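Local structure of putative peptidase (Chlamydophila abortus, 3CE2) at residues A[182-187]-A[244-249]; A[249-254]-A[529-534]; A[332-337]-A[355-360]. The protein probably degrades a variety of small bioactive peptides as a zinc-dependent oligopeptidase of the M3B peptidase family. All coordinates share one frame; numbering follows the deposited sequence.

Contact 1 (A[182-187]-A[244-249])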
loop_
_atom_site.group_PDB
_atom_site.type_symbol
_atom_site.label_atom_id
_atom_site.label_comp_id
_atom_site.label_asym_id
_atom_site.label_seq_id
_atom_site.Cartn_x
_atom_site.Cartn_y
_atom_site.Cartn_z
ATOM N N SER A 182 -1.704 16.515 -13.172
ATOM C CA SER A 182 -0.687 15.652 -12.571
ATOM C C SER A 182 0.613 15.649 -13.330
ATOM O O SER A 182 1.682 15.555 -12.727
ATOM C CB SER A 182 -1.200 14.227 -12.462
ATOM O OG SER A 182 -2.618 14.249 -12.344
ATOM N N LYS A 183 0.535 15.749 -14.647
ATOM C CA LYS A 183 1.739 15.688 -15.464
ATOM C C LYS A 183 2.579 16.944 -15.266
ATOM O O LYS A 183 3.796 16.878 -15.070
ATOM C CB LYS A 183 1.389 15.501 -16.938
ATOM C CG LYS A 183 1.171 14.046 -17.331
ATOM C CD LYS A 183 0.803 13.884 -18.814
ATOM C CE LYS A 183 0.931 12.419 -19.279
ATOM N NZ LYS A 183 0.618 12.275 -20.746
ATOM N N ALA A 184 1.922 18.093 -15.315
ATOM C CA ALA A 184 2.613 19.341 -15.170
ATOM C C ALA A 184 3.241 19.390 -13.773
ATOM O O ALA A 184 4.421 19.751 -13.613
ATOM C CB ALA A 184 1.659 20.461 -15.366
ATOM N N PHE A 185 2.453 19.013 -12.766
ATOM C CA PHE A 185 2.981 18.879 -11.432
ATOM C C PHE A 185 4.286 18.094 -11.397
ATOM O O PHE A 185 5.216 18.493 -10.699
ATOM C CB PHE A 185 1.993 18.199 -10.489
ATOM C CG PHE A 185 2.596 17.869 -9.151
ATOM C CD1 PHE A 185 2.659 18.825 -8.153
ATOM C CD2 PHE A 185 3.159 16.627 -8.914
ATOM C CE1 PHE A 185 3.242 18.540 -6.941
ATOM C CE2 PHE A 185 3.726 16.332 -7.695
ATOM C CZ PHE A 185 3.765 17.290 -6.715
ATOM N N SER A 186 4.379 16.984 -12.127
ATOM C CA SER A 186 5.603 16.178 -12.027
ATOM C C SER A 186 6.780 16.826 -12.680
ATOM O O SER A 186 7.882 16.797 -12.131
ATOM C CB SER A 186 5.434 14.772 -12.586
ATOM O OG SER A 186 4.370 14.136 -11.917
ATOM N N SER A 187 6.572 17.406 -13.857
ATOM C CA SER A 187 7.698 18.021 -14.533
ATOM C C SER A 187 8.242 19.160 -13.667
ATOM O O SER A 187 9.456 19.344 -13.589
ATOM C CB SER A 187 7.351 18.485 -15.953
ATOM O OG SER A 187 5.984 18.811 -16.057
ATOM N N ALA A 244 -0.977 25.704 -6.682
ATOM C CA ALA A 244 -2.399 25.890 -6.327
ATOM C C ALA A 244 -3.270 25.706 -7.540
ATOM O O ALA A 244 -4.280 25.010 -7.480
ATOM C CB ALA A 244 -2.660 27.250 -5.733
ATOM N N ASN A 245 -2.910 26.333 -8.647
ATOM C CA ASN A 245 -3.716 26.137 -9.850
ATOM C C ASN A 245 -3.834 24.675 -10.200
ATOM O O ASN A 245 -4.921 24.175 -10.513
ATOM C CB ASN A 245 -3.107 26.862 -11.044
ATOM C CG ASN A 245 -3.392 28.320 -11.017
ATOM O OD1 ASN A 245 -4.410 28.735 -10.491
ATOM N ND2 ASN A 245 -2.491 29.115 -11.561
ATOM N N LEU A 246 -2.695 23.990 -10.172
ATOM C CA LEU A 246 -2.648 22.634 -10.651
ATOM C C LEU A 246 -3.449 21.752 -9.716
ATOM O O LEU A 246 -4.131 20.848 -10.145
ATOM C CB LEU A 246 -1.208 22.158 -10.788
ATOM C CG LEU A 246 -0.342 22.727 -11.924
ATOM C CD1 LEU A 246 1.073 22.247 -11.717
ATOM C CD2 LEU A 246 -0.829 22.306 -13.309
ATOM N N LEU A 247 -3.397 22.025 -8.430
ATOM C CA LEU A 247 -4.124 21.186 -7.480
ATOM C C LEU A 247 -5.622 21.472 -7.554
ATOM O O LEU A 247 -6.425 20.545 -7.621
ATOM C CB LEU A 247 -3.585 21.396 -6.074
ATOM C CG LEU A 247 -4.180 20.516 -4.986
ATOM C CD1 LEU A 247 -3.934 19.030 -5.266
ATOM C CD2 LEU A 247 -3.581 20.945 -3.643
ATOM N N ASN A 248 -5.996 22.752 -7.568
ATOM C CA ASN A 248 -7.368 23.136 -7.872
ATOM C C ASN A 248 -7.879 22.375 -9.063
ATOM O O ASN A 248 -8.993 21.893 -9.044
ATOM C CB ASN A 248 -7.478 24.623 -8.181
ATOM C CG ASN A 248 -8.938 25.096 -8.302
ATOM O OD1 ASN A 248 -9.671 25.196 -7.307
ATOM N ND2 ASN A 248 -9.353 25.403 -9.519
ATOM N N GLY A 249 -7.066 22.279 -10.112
ATOM C CA GLY A 249 -7.465 21.548 -11.315
ATOM C C GLY A 249 -7.780 20.080 -11.051
ATOM O O GLY A 249 -8.819 19.594 -11.459
#

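Contact 2 (A[249-254]-A[529-534])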
loop_
_atom_site.group_PDB
_atom_site.type_symbol
_atom_site.label_atom_id
_atom_site.label_comp_id
_atom_site.label_asym_id
_atom_site.label_seq_id
_atom_site.Cartn_x
_atom_site.Cartn_y
_atom_site.Cartn_z
ATOM N N GLY A 249 -7.066 22.279 -10.112
ATOM C CA GLY A 249 -7.465 21.548 -11.315
ATOM C C GLY A 249 -7.780 20.080 -11.051
ATOM O O GLY A 249 -8.819 19.594 -11.459
ATOM N N LYS A 250 -6.868 19.369 -10.394
ATOM C CA LYS A 250 -7.088 17.986 -9.996
ATOM C C LYS A 250 -8.380 17.866 -9.176
ATOM O O LYS A 250 -9.290 17.098 -9.512
ATOM C CB LYS A 250 -5.899 17.472 -9.172
ATOM C CG LYS A 250 -5.938 15.985 -8.835
ATOM C CD LYS A 250 -5.612 15.123 -10.049
ATOM C CE LYS A 250 -6.048 13.667 -9.852
ATOM N NZ LYS A 250 -6.400 13.059 -11.169
ATOM N N ILE A 251 -8.477 18.634 -8.102
ATOM C CA ILE A 251 -9.655 18.520 -7.279
ATOM C C ILE A 251 -10.935 18.786 -8.072
ATOM O O ILE A 251 -11.940 18.112 -7.856
ATOM C CB ILE A 251 -9.618 19.458 -6.097
ATOM C CG1 ILE A 251 -8.363 19.239 -5.241
ATOM C CG2 ILE A 251 -10.917 19.352 -5.299
ATOM C CD1 ILE A 251 -8.009 17.803 -4.878
ATOM N N GLN A 252 -10.915 19.765 -8.973
ATOM C CA GLN A 252 -12.091 20.043 -9.793
ATOM C C GLN A 252 -12.342 18.867 -10.727
ATOM O O GLN A 252 -13.476 18.586 -11.103
ATOM C CB GLN A 252 -11.930 21.325 -10.613
ATOM C CG GLN A 252 -12.242 22.639 -9.873
ATOM C CD GLN A 252 -13.645 22.670 -9.205
ATOM O OE1 GLN A 252 -14.675 22.269 -9.796
ATOM N NE2 GLN A 252 -13.680 23.161 -7.973
ATOM N N ALA A 253 -11.285 18.166 -11.105
ATOM C CA ALA A 253 -11.463 16.951 -11.887
ATOM C C ALA A 253 -12.310 15.940 -11.103
ATOM O O ALA A 253 -13.286 15.404 -11.626
ATOM C CB ALA A 253 -10.130 16.363 -12.265
ATOM N N HIS A 254 -11.958 15.703 -9.844
ATOM C CA HIS A 254 -12.725 14.770 -9.042
ATOM C C HIS A 254 -14.159 15.227 -8.908
ATOM O O HIS A 254 -15.080 14.413 -9.003
ATOM C CB HIS A 254 -12.102 14.566 -7.670
ATOM C CG HIS A 254 -10.733 13.990 -7.732
ATOM N ND1 HIS A 254 -9.791 14.202 -6.751
ATOM C CD2 HIS A 254 -10.129 13.246 -8.684
ATOM C CE1 HIS A 254 -8.669 13.592 -7.089
ATOM N NE2 HIS A 254 -8.846 13.007 -8.262
ATOM N N PHE A 529 -0.827 12.028 -7.228
ATOM C CA PHE A 529 -1.249 10.623 -7.153
ATOM C C PHE A 529 -1.601 10.196 -5.725
ATOM O O PHE A 529 -2.284 9.179 -5.530
ATOM C CB PHE A 529 -0.288 9.653 -7.857
ATOM C CG PHE A 529 1.066 9.513 -7.209
ATOM C CD1 PHE A 529 2.201 10.100 -7.795
ATOM C CD2 PHE A 529 1.232 8.746 -6.057
ATOM C CE1 PHE A 529 3.487 9.949 -7.225
ATOM C CE2 PHE A 529 2.514 8.588 -5.469
ATOM C CZ PHE A 529 3.643 9.190 -6.057
ATOM N N TYR A 530 -1.164 11.010 -4.748
ATOM C CA TYR A 530 -1.704 10.964 -3.380
ATOM C C TYR A 530 -3.073 11.568 -3.314
ATOM O O TYR A 530 -3.618 11.760 -2.245
ATOM C CB TYR A 530 -0.791 11.628 -2.357
ATOM C CG TYR A 530 0.424 10.802 -2.190
ATOM C CD1 TYR A 530 0.331 9.529 -1.672
ATOM C CD2 TYR A 530 1.652 11.252 -2.632
ATOM C CE1 TYR A 530 1.417 8.741 -1.559
ATOM C CE2 TYR A 530 2.754 10.477 -2.525
ATOM C CZ TYR A 530 2.637 9.213 -1.992
ATOM O OH TYR A 530 3.755 8.420 -1.884
ATOM N N TYR A 531 -3.658 11.833 -4.467
ATOM C CA TYR A 531 -5.039 12.254 -4.453
ATOM C C TYR A 531 -6.066 11.209 -4.976
ATOM O O TYR A 531 -5.737 10.192 -5.613
ATOM C CB TYR A 531 -5.181 13.671 -5.036
ATOM C CG TYR A 531 -4.428 14.689 -4.198
ATOM C CD1 TYR A 531 -5.105 15.542 -3.359
ATOM C CD2 TYR A 531 -3.052 14.756 -4.203
ATOM C CE1 TYR A 531 -4.444 16.469 -2.554
ATOM C CE2 TYR A 531 -2.375 15.690 -3.404
ATOM C CZ TYR A 531 -3.091 16.548 -2.580
ATOM O OH TYR A 531 -2.489 17.491 -1.771
ATOM N N ASN A 532 -7.316 11.493 -4.645
ATOM C CA ASN A 532 -8.409 10.531 -4.699
ATOM C C ASN A 532 -8.433 9.577 -3.500
ATOM O O ASN A 532 -8.587 8.378 -3.630
ATOM C CB ASN A 532 -8.496 9.803 -6.037
ATOM C CG ASN A 532 -9.941 9.571 -6.461
ATOM O OD1 ASN A 532 -10.813 10.423 -6.248
ATOM N ND2 ASN A 532 -10.202 8.410 -7.044
ATOM N N PHE A 533 -8.264 10.151 -2.324
ATOM C CA PHE A 533 -8.671 9.507 -1.108
ATOM C C PHE A 533 -8.187 8.081 -0.961
ATOM O O PHE A 533 -8.983 7.181 -0.703
ATOM C CB PHE A 533 -10.189 9.508 -1.031
ATOM C CG PHE A 533 -10.783 10.875 -0.878
ATOM C CD1 PHE A 533 -11.365 11.519 -1.965
ATOM C CD2 PHE A 533 -10.763 11.517 0.355
ATOM C CE1 PHE A 533 -11.900 12.769 -1.830
ATOM C CE2 PHE A 533 -11.318 12.771 0.502
ATOM C CZ PHE A 533 -11.884 13.397 -0.587
ATOM N N TYR A 534 -6.896 7.847 -1.101
ATOM C CA TYR A 534 -6.450 6.514 -0.786
ATOM C C TYR A 534 -5.510 6.506 0.409
ATOM O O TYR A 534 -5.429 5.515 1.145
ATOM C CB TYR A 534 -5.893 5.794 -2.029
ATOM C CG TYR A 534 -4.429 5.989 -2.298
ATOM C CD1 TYR A 534 -3.495 5.107 -1.759
ATOM C CD2 TYR A 534 -3.988 7.022 -3.128
ATOM C CE1 TYR A 534 -2.136 5.253 -1.982
ATOM C CE2 TYR A 534 -2.610 7.219 -3.407
#

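Contact 3 (A[332-337]-A[355-360])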
loop_
_atom_site.group_PDB
_atom_site.type_symbol
_atom_site.label_atom_id
_atom_site.label_comp_id
_atom_site.label_asym_id
_atom_site.label_seq_id
_atom_site.Cartn_x
_atom_site.Cartn_y
_atom_site.Cartn_z
ATOM N N GLU A 332 20.769 -16.687 10.364
ATOM C CA GLU A 332 20.477 -15.959 11.589
ATOM C C GLU A 332 19.228 -15.123 11.471
ATOM O O GLU A 332 18.493 -14.980 12.432
ATOM C CB GLU A 332 21.640 -15.073 11.998
ATOM C CG GLU A 332 22.683 -15.765 12.840
ATOM C CD GLU A 332 24.079 -15.197 12.605
ATOM O OE1 GLU A 332 24.210 -14.171 11.880
ATOM O OE2 GLU A 332 25.045 -15.791 13.141
ATOM N N ALA A 333 18.985 -14.559 10.294
ATOM C CA ALA A 333 17.785 -13.748 10.102
ATOM C C ALA A 333 16.573 -14.625 10.364
ATOM O O ALA A 333 15.689 -14.271 11.144
ATOM C CB ALA A 333 17.740 -13.159 8.700
ATOM N N VAL A 334 16.559 -15.786 9.724
ATOM C CA VAL A 334 15.505 -16.759 9.932
ATOM C C VAL A 334 15.303 -17.145 11.405
ATOM O O VAL A 334 14.185 -17.134 11.906
ATOM C CB VAL A 334 15.739 -18.009 9.091
ATOM C CG1 VAL A 334 14.622 -19.003 9.345
ATOM C CG2 VAL A 334 15.808 -17.637 7.607
ATOM N N ASP A 335 16.375 -17.469 12.114
ATOM C CA ASP A 335 16.239 -17.830 13.522
ATOM C C ASP A 335 15.579 -16.697 14.284
ATOM O O ASP A 335 14.789 -16.922 15.210
ATOM C CB ASP A 335 17.602 -18.143 14.142
ATOM C CG ASP A 335 18.249 -19.361 13.526
ATOM O OD1 ASP A 335 17.508 -20.157 12.900
ATOM O OD2 ASP A 335 19.491 -19.521 13.661
ATOM N N LEU A 336 15.915 -15.474 13.888
ATOM C CA LEU A 336 15.368 -14.286 14.518
ATOM C C LEU A 336 13.864 -14.168 14.232
ATOM O O LEU A 336 13.054 -14.034 15.155
ATOM C CB LEU A 336 16.122 -13.046 14.037
ATOM C CG LEU A 336 16.008 -11.809 14.926
ATOM C CD1 LEU A 336 16.291 -12.178 16.384
ATOM C CD2 LEU A 336 16.947 -10.721 14.437
ATOM N N ILE A 337 13.498 -14.235 12.957
ATOM C CA ILE A 337 12.098 -14.197 12.574
ATOM C C ILE A 337 11.347 -15.258 13.370
ATOM O O ILE A 337 10.345 -14.970 14.032
ATOM C CB ILE A 337 11.912 -14.506 11.071
ATOM C CG1 ILE A 337 12.470 -13.372 10.217
ATOM C CG2 ILE A 337 10.442 -14.734 10.745
ATOM C CD1 ILE A 337 11.981 -12.041 10.661
ATOM N N GLY A 355 9.203 -22.160 4.032
ATOM C CA GLY A 355 9.254 -21.379 2.791
ATOM C C GLY A 355 10.589 -20.673 2.564
ATOM O O GLY A 355 11.097 -20.606 1.447
ATOM N N LEU A 356 11.160 -20.160 3.642
ATOM C CA LEU A 356 12.406 -19.444 3.578
ATOM C C LEU A 356 13.605 -20.368 3.445
ATOM O O LEU A 356 14.676 -19.931 3.033
ATOM C CB LEU A 356 12.555 -18.583 4.835
ATOM C CG LEU A 356 11.423 -17.572 4.987
ATOM C CD1 LEU A 356 11.612 -16.702 6.219
ATOM C CD2 LEU A 356 11.347 -16.739 3.720
ATOM N N THR A 357 13.453 -21.642 3.793
ATOM C CA THR A 357 14.630 -22.510 3.825
ATOM C C THR A 357 14.627 -23.814 2.995
ATOM O O THR A 357 15.683 -24.224 2.512
ATOM C CB THR A 357 15.067 -22.821 5.267
ATOM O OG1 THR A 357 14.134 -23.725 5.867
ATOM C CG2 THR A 357 15.161 -21.546 6.092
ATOM N N THR A 358 13.486 -24.483 2.835
ATOM C CA THR A 358 13.472 -25.742 2.065
ATOM C C THR A 358 12.448 -25.766 0.928
ATOM O O THR A 358 12.545 -26.592 0.041
ATOM C CB THR A 358 13.236 -26.991 2.973
ATOM O OG1 THR A 358 12.013 -26.837 3.698
ATOM C CG2 THR A 358 14.378 -27.193 3.981
ATOM N N GLN A 359 11.461 -24.877 0.955
ATOM C CA GLN A 359 10.383 -24.906 -0.033
ATOM C C GLN A 359 10.704 -24.088 -1.291
ATOM O O GLN A 359 9.927 -24.091 -2.255
ATOM C CB GLN A 359 9.072 -24.407 0.602
ATOM C CG GLN A 359 8.043 -25.491 0.924
ATOM C CD GLN A 359 8.687 -26.827 1.313
ATOM O OE1 GLN A 359 8.639 -27.795 0.547
ATOM N NE2 GLN A 359 9.299 -26.880 2.501
ATOM N N GLY A 360 11.826 -23.365 -1.273
ATOM C CA GLY A 360 12.214 -22.530 -2.411
ATOM C C GLY A 360 11.366 -21.292 -2.694
ATOM O O GLY A 360 11.157 -20.921 -3.843
#

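Contact 1 (A[182-187]-A[244-249])
L246 reaches across to A184 and F185 and carries its side of this helix-to-helix contact alone; its CA lies 6.8 Å from the CA of F185, and the two segments bury 117 Å² in all. Two residues earlier, A244 packs on E494 and L497. CG of L246 stands beside the backbone N and anti to the carbonyl carbon (chi1 -72°), which throws the isobutyl fork out toward helix 180-192. The two methyls then divide the work. CD2 packs on the methyl of A184, at 3.7 Å from its CB. CD1 lies against the backbone of the next residue, 3.7 Å from F185 N, and comes within 4.3 Å of F185 CB. The F185 ring itself turns away from L246 and stacks on H528. No hydrogen bond crosses the interface, so packing is all that joins the segments here. Further along, L247 points to one side and packs on W523, Y531 and L497, while N248 turns to L492, whose backbone N bonds its OD1. Helix 240-260 thus packs on helix 180-192 through L246 and, on other parts of its surface, on helix 494-509 through A244 and L247, with the loop residue H528 touching both L246 and F185.

Contact 2 (A[249-254]-A[529-534])
H254, on the helical segment 249-254, and N532, in the irregular segment 529-534, bring their CA atoms to 7.4 Å, the nearest backbone approach of the pair. Y531 is extended, but N532 and F533 (phi 79° and 50°) both take the left-handed helical conformation, which bends the chain away from the course of Y531. The contact buries 188 Å² without a hydrogen bond across it. The imidazole of H254 is its centre. N532 OD1 lies over the middle of one ring face, 3.7 Å above the plane, with the amide and ring planes 36° apart. The opposite face looks onto K250 O of the preceding helical turn, 3.8 Å above the plane, so oxygens flank the ring above and below. Y531 CB meets the ring edge at H254 CE1, 4.0 Å away; N532 N, 3.5 Å from H254 CE1, lies above the plane, on the OD1 side. H254 ND1 is hydrogen-bonded to H483 NE2, which ties the ring to helix 451-487 and should restrict its rotation. Among M3 peptidases the catalytic domain is almost wholly helical, and here the aromatic end of the loop between helices 494-509 and 536-553 is set against helix 240-260. Beside the imidazole, I251 places CG1 next to the backbone N, and CD1 at its end approaches Y531 CD1 obliquely at 4.0 Å. The same isoleucine packs on I482, H483 and A486 of helix 451-487, the helix that carries zinc ligand H484. Beyond N532, the backbone N of F533 bonds E479 OE2, and the F533 ring lies among C266, L267 and A270, bringing helix 266-271 against the loop as well.

Contact 3 (A[332-337]-A[355-360])
V334 and L356 mark the closest backbone approach, CA to CA 7.6 Å, between helix 330-340 and the last turn of helix 345-357, which runs in roughly the opposite direction before the chain leaves helical geometry at T358. V334 points its two methyls at two successive residues. CG1, anti to the backbone N (chi1 180°), meets T357 CG2 at 4.2 Å, the two side chains crossing at a slant. CG2 approaches L356 CB more loosely, at 4.4 Å. The area buried is 134 Å², and no hydrogen bond spans the gap. With a short connection between them, the two helices form an antiparallel helical hairpin, and the contact joins the early part of its first helix to the end of its second. T357 divides its branches: its methyl faces V334, whereas OG1 bonds back to K353 O one turn earlier. K353 also packs on V334 and makes a long, weak ion pair with D335. L356 carries the packing inward, touching I400 of helix 394-416, and A333 touches that same I400, so both arms of the hairpin rest on one residue. I337 packs on L352 of the second arm and on A401 of helix 394-416. That helix also bears zinc ligands H402 and H406, each about 11 Å from L356, side chain to side chain.

How the contacts relate
Contacts 1 and 2 are neighbours on helix 240-260: they share G249, their centres lie 10 Å apart, and S182 OG of the one packs at 3.9 Å on K250 CD of the other. The helix thus faces segment 182-187 first and loop 529-534 about a turn or two later. Contact 3 stands on the other side of the chain's centre, its own centre 46 Å from that of contact 1 and 42 Å from that of contact 2. In sequence it falls between the two segments of contact 2. Its zinc neighbour is the probable HExxH active site, completed by E430. In contact 2 the I251 side chain is instead about 9 Å from that of H484 and about 11 Å from that of H488, the ligands of another zinc ion.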